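Local coordinates for uncharacterized protein DUF1185 (Bordetella bronchiseptica RB50, PDB 3BYQ) that is of unproven function but adopts a variant of the Bacillus chorismate mutase fold and may act in amino-acid metabolism, at the interface of chains A and B. Coordinates in Å, arbitrary orientation; residue numbers count along the deposited sequence, not the author numbering. Chains: chain A/B, Uncharacterized protein DUF1185.

Contact 1: the interface of chains A and B. Residues chain A 46-48, 50, 91, 93; chain B 175, 177-178.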
# COMPACT_ATOMS: atom_id res chain seq x y z
N TYR A 46 23.88 11.80 -12.69
CA TYR A 46 24.80 11.89 -11.56
C TYR A 46 25.46 13.25 -11.59
O TYR A 46 26.22 13.58 -12.53
CB TYR A 46 25.87 10.81 -11.63
CG TYR A 46 26.84 10.95 -10.49
CD1 TYR A 46 26.51 10.49 -9.22
CD2 TYR A 46 28.08 11.55 -10.67
CE1 TYR A 46 27.39 10.62 -8.16
CE2 TYR A 46 28.95 11.67 -9.63
CZ TYR A 46 28.60 11.21 -8.39
OH TYR A 46 29.52 11.36 -7.36
N GLU A 47 25.16 14.05 -10.58
CA GLU A 47 25.73 15.36 -10.44
C GLU A 47 26.74 15.28 -9.32
O GLU A 47 26.36 15.04 -8.19
CB GLU A 47 24.65 16.41 -10.09
CG GLU A 47 25.23 17.79 -9.69
CD GLU A 47 26.23 18.34 -10.68
OE1 GLU A 47 25.83 18.50 -11.85
OE2 GLU A 47 27.41 18.61 -10.29
N PRO A 48 28.03 15.52 -9.60
CA PRO A 48 29.03 15.42 -8.53
C PRO A 48 28.94 16.50 -7.45
O PRO A 48 29.27 16.24 -6.30
CB PRO A 48 30.36 15.51 -9.27
CG PRO A 48 30.05 15.41 -10.69
CD PRO A 48 28.65 15.70 -10.93
N LEU A 50 26.56 18.75 -5.40
CA LEU A 50 25.20 19.04 -4.85
C LEU A 50 25.23 20.16 -3.79
O LEU A 50 24.21 20.48 -3.18
CB LEU A 50 24.60 17.77 -4.28
CG LEU A 50 24.26 16.67 -5.29
CD1 LEU A 50 23.80 15.40 -4.56
CD2 LEU A 50 23.18 17.16 -6.27
N GLU A 91 18.20 10.17 -6.61
CA GLU A 91 19.07 9.34 -5.76
C GLU A 91 18.95 9.82 -4.34
O GLU A 91 18.50 10.93 -4.09
CB GLU A 91 20.52 9.33 -6.24
CG GLU A 91 21.23 10.62 -6.19
CD GLU A 91 22.70 10.47 -6.55
OE1 GLU A 91 23.50 9.92 -5.74
OE2 GLU A 91 23.09 10.96 -7.63
N GLU A 93 21.16 10.76 -2.33
CA GLU A 93 21.95 11.96 -2.01
C GLU A 93 21.14 13.24 -2.20
O GLU A 93 21.41 14.26 -1.56
CB GLU A 93 23.23 12.05 -2.84
CG GLU A 93 24.33 12.78 -2.10
CD GLU A 93 24.91 12.02 -0.91
OE1 GLU A 93 24.59 10.84 -0.73
OE2 GLU A 93 25.76 12.59 -0.17
N HIS B 175 27.30 7.02 -2.57
CA HIS B 175 27.80 8.22 -3.26
C HIS B 175 27.79 9.45 -2.35
O HIS B 175 27.53 10.54 -2.83
CB HIS B 175 27.02 8.50 -4.56
CG HIS B 175 26.93 7.33 -5.48
ND1 HIS B 175 28.02 6.56 -5.83
CD2 HIS B 175 25.87 6.82 -6.15
CE1 HIS B 175 27.63 5.61 -6.67
NE2 HIS B 175 26.33 5.74 -6.87
N ARG B 177 28.60 12.64 -0.61
CA ARG B 177 29.39 13.76 -1.15
C ARG B 177 28.93 15.12 -0.72
O ARG B 177 29.10 16.08 -1.46
CB ARG B 177 29.42 13.70 -2.70
CG ARG B 177 28.07 13.77 -3.42
CD ARG B 177 28.25 13.31 -4.87
NE ARG B 177 27.07 13.50 -5.74
CZ ARG B 177 26.07 12.66 -5.86
NH1 ARG B 177 25.99 11.56 -5.13
NH2 ARG B 177 25.10 12.92 -6.71
N LEU B 178 28.45 15.20 0.51
CA LEU B 178 27.89 16.44 1.03
C LEU B 178 28.69 17.09 2.14
O LEU B 178 28.21 17.94 2.88
CB LEU B 178 26.43 16.20 1.46
CG LEU B 178 25.42 15.82 0.36
CD1 LEU B 178 24.08 15.54 1.03
CD2 LEU B 178 25.35 16.87 -0.72
O HOH W 1 24.73 8.24 -1.95
O HOH W 2 28.52 17.37 -3.82
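Two stretches of chain A, the loop just before helix 51-72 and the segment leading into helix 93-96, receive a C-terminal loop of chain B that follows strand 161-169. B:Arg177 is the inserted side chain and hides 111 Å² against chain A. Its CG lies between the backbone N and the carbonyl carbon (chi1 59°). From there the chain runs extended to NE and carries the guanidinium between the two stretches. The end of the group faces A:Glu91. NH1 of B:Arg177 donates to OE1 of A:Glu91 at 3.0 Å, nearly straight at the hydrogen, and NH2 forms a salt bridge with OE2. The two planes are 48° apart, and both nitrogens meet the carboxylate from above its plane. On the side edge, NE and NH2 of B:Arg177 both donate to the main-chain O of A:Glu47, NH2 at 2.9 Å. They reach this oxygen from one face of its carbonyl plane. NH1 also bonds to the carbonyl O of B:His175 in its own chain, which should help fix the rotation of the group, together with the bonds to A:Glu47 and A:Glu91. The faces are packed too. CE1 of A:Tyr46 sits over the centre of one face, 3.4 Å from B:Arg177 CZ. CD1 of A:Leu50 covers the opposite face nearer the rim. The acidic partner would probably offset the arginine charge. The backbone is held as well: B:Arg177 N donates to OE2 of A:Glu93 at 2.9 Å. Nearby, CB of A:Leu50 packs against CD2 of B:Leu178 at 3.7 Å. Water 2 joins A:Pro48 O and A:Leu50 N to B:Arg177 O, lying 2.8 Å from that last oxygen.

Contact 2: the interface of chains A and B. Residues chain A 20, 22-23, 175, 177; chain B 46, 91-93.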
# COMPACT_ATOMS: atom_id res chain seq x y z
N GLU A 20 -4.73 7.61 23.90
CA GLU A 20 -4.51 6.34 23.20
C GLU A 20 -5.01 5.23 24.10
O GLU A 20 -4.30 4.28 24.43
CB GLU A 20 -3.06 6.10 22.75
CG GLU A 20 -3.05 5.04 21.69
CD GLU A 20 -1.66 4.67 21.15
OE1 GLU A 20 -0.62 5.16 21.66
OE2 GLU A 20 -1.63 3.90 20.21
N GLY A 22 -5.80 5.29 27.23
CA GLY A 22 -5.41 5.42 28.62
C GLY A 22 -5.99 6.72 29.20
O GLY A 22 -6.76 7.40 28.54
N PRO A 23 -5.60 7.08 30.43
CA PRO A 23 -6.07 8.33 31.03
C PRO A 23 -5.60 9.53 30.23
O PRO A 23 -4.40 9.71 30.03
CB PRO A 23 -5.42 8.33 32.41
CG PRO A 23 -5.12 6.90 32.67
CD PRO A 23 -4.76 6.32 31.36
N HIS A 175 0.61 9.07 26.81
CA HIS A 175 0.68 8.21 27.99
C HIS A 175 2.12 7.79 28.32
O HIS A 175 2.33 6.68 28.76
CB HIS A 175 -0.21 6.96 27.84
CG HIS A 175 -1.62 7.27 27.45
ND1 HIS A 175 -2.38 8.22 28.09
CD2 HIS A 175 -2.41 6.71 26.51
CE1 HIS A 175 -3.58 8.25 27.54
NE2 HIS A 175 -3.63 7.35 26.58
N ARG A 177 5.30 6.90 30.04
CA ARG A 177 5.43 6.32 31.38
C ARG A 177 6.56 5.34 31.54
O ARG A 177 6.48 4.43 32.34
CB ARG A 177 4.11 5.63 31.81
CG ARG A 177 3.60 4.49 30.92
CD ARG A 177 2.13 4.21 31.25
NE ARG A 177 1.57 3.01 30.60
CZ ARG A 177 1.04 2.97 29.39
NH1 ARG A 177 1.05 4.03 28.61
NH2 ARG A 177 0.52 1.85 28.96
N TYR B 46 -5.02 -0.93 29.06
CA TYR B 46 -4.07 0.06 29.55
C TYR B 46 -3.37 -0.51 30.77
O TYR B 46 -4.00 -0.77 31.81
CB TYR B 46 -4.76 1.35 29.95
CG TYR B 46 -3.78 2.34 30.50
CD1 TYR B 46 -2.97 3.08 29.66
CD2 TYR B 46 -3.66 2.53 31.87
CE1 TYR B 46 -2.05 3.99 30.16
CE2 TYR B 46 -2.76 3.43 32.36
CZ TYR B 46 -1.96 4.15 31.51
OH TYR B 46 -1.06 5.04 32.06
N GLU B 91 -0.63 -0.04 21.86
CA GLU B 91 -0.42 1.42 21.95
C GLU B 91 1.04 1.71 21.69
O GLU B 91 1.88 0.82 21.78
CB GLU B 91 -0.89 1.99 23.28
CG GLU B 91 -0.16 1.53 24.48
CD GLU B 91 -0.60 2.27 25.74
OE1 GLU B 91 -0.26 3.48 25.92
OE2 GLU B 91 -1.24 1.64 26.60
N MSE B 92 1.31 2.98 21.40
CA MSE B 92 2.65 3.42 21.06
C MSE B 92 3.62 3.12 22.18
O MSE B 92 4.79 2.80 21.94
CB MSE B 92 2.67 4.94 20.76
CG MSE B 92 3.96 5.41 20.13
SE MSE B 92 4.09 4.80 18.30
CE MSE B 92 3.30 6.32 17.43
N GLU B 93 3.14 3.24 23.42
CA GLU B 93 4.04 3.02 24.56
C GLU B 93 4.62 1.61 24.56
O GLU B 93 5.70 1.37 25.10
CB GLU B 93 3.34 3.27 25.90
CG GLU B 93 4.32 3.73 26.97
CD GLU B 93 4.86 5.14 26.76
OE1 GLU B 93 4.38 5.85 25.87
OE2 GLU B 93 5.76 5.58 27.53
O HOH W 3 1.91 7.12 25.08
O HOH W 4 0.77 4.99 24.02
O HOH W 5 -3.93 2.19 26.30
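The loop after strand 7-17 of chain A packs on the chain B segment that leads into helix 93-96, at the symmetry-related end of the two-fold interface. A:Glu20 reaches across with CG anti to the backbone N (chi1 -161°) and the chain extended beyond it. OE1 of A:Glu20 accepts from the backbone N of B:Met92, a selenomethionine, at 2.9 Å. The bond is nearly straight and meets the syn side of the carboxylate, 34° out of its plane. CD of A:Glu20 also rests on CB of B:Glu91 at 3.5 Å. The carboxylates of A:Glu20 and B:Glu91 are not in direct contact. Water 4 bridges their OE1 atoms, 2.7 Å from that of A:Glu20, and also bonds to B:Glu93 N. Such bridging may ease the repulsion between like charges. Water 5 ties A:Glu20 O to OE2 of B:Glu91. A bond within chain A may steady this loop: A:Glu20 N donates to NE2 of A:His175 at 2.9 Å. Further along the loop, A:Pro23 crosses B:Tyr46 at about a right angle. CD of A:Pro23 stands over the ring centre of B:Tyr46, 3.6 Å from the centroid, as a CH-pi contact. A:Gly22 CA approaches CD1 of B:Tyr46 at 3.5 Å. The site thus lies where the loop between strands 7-17 and 29-39 and the C-terminal loop of chain A meet the start of helix 93-96 and the tyrosine loop of chain B.

The C-alpha centres of contact 1 and contact 2 are about 42 Å apart, at opposite ends of one two-fold symmetric interface. A:Tyr46, A:Glu91, A:Glu93, B:His175 and B:Arg177 of contact 1 recur in contact 2 with the chains exchanged. Each chain therefore gives its C-terminal loop at one end and receives its partner's at the other. Contact 1 includes more of the receiving loop before helix 51-72, while contact 2 adds the loop after strand 7-17. By symmetry both sets of contacts occur at each end. This reciprocal exchange suggests a stable pair within the deposited six-chain assembly, although the structure alone does not prove the oligomer in solution.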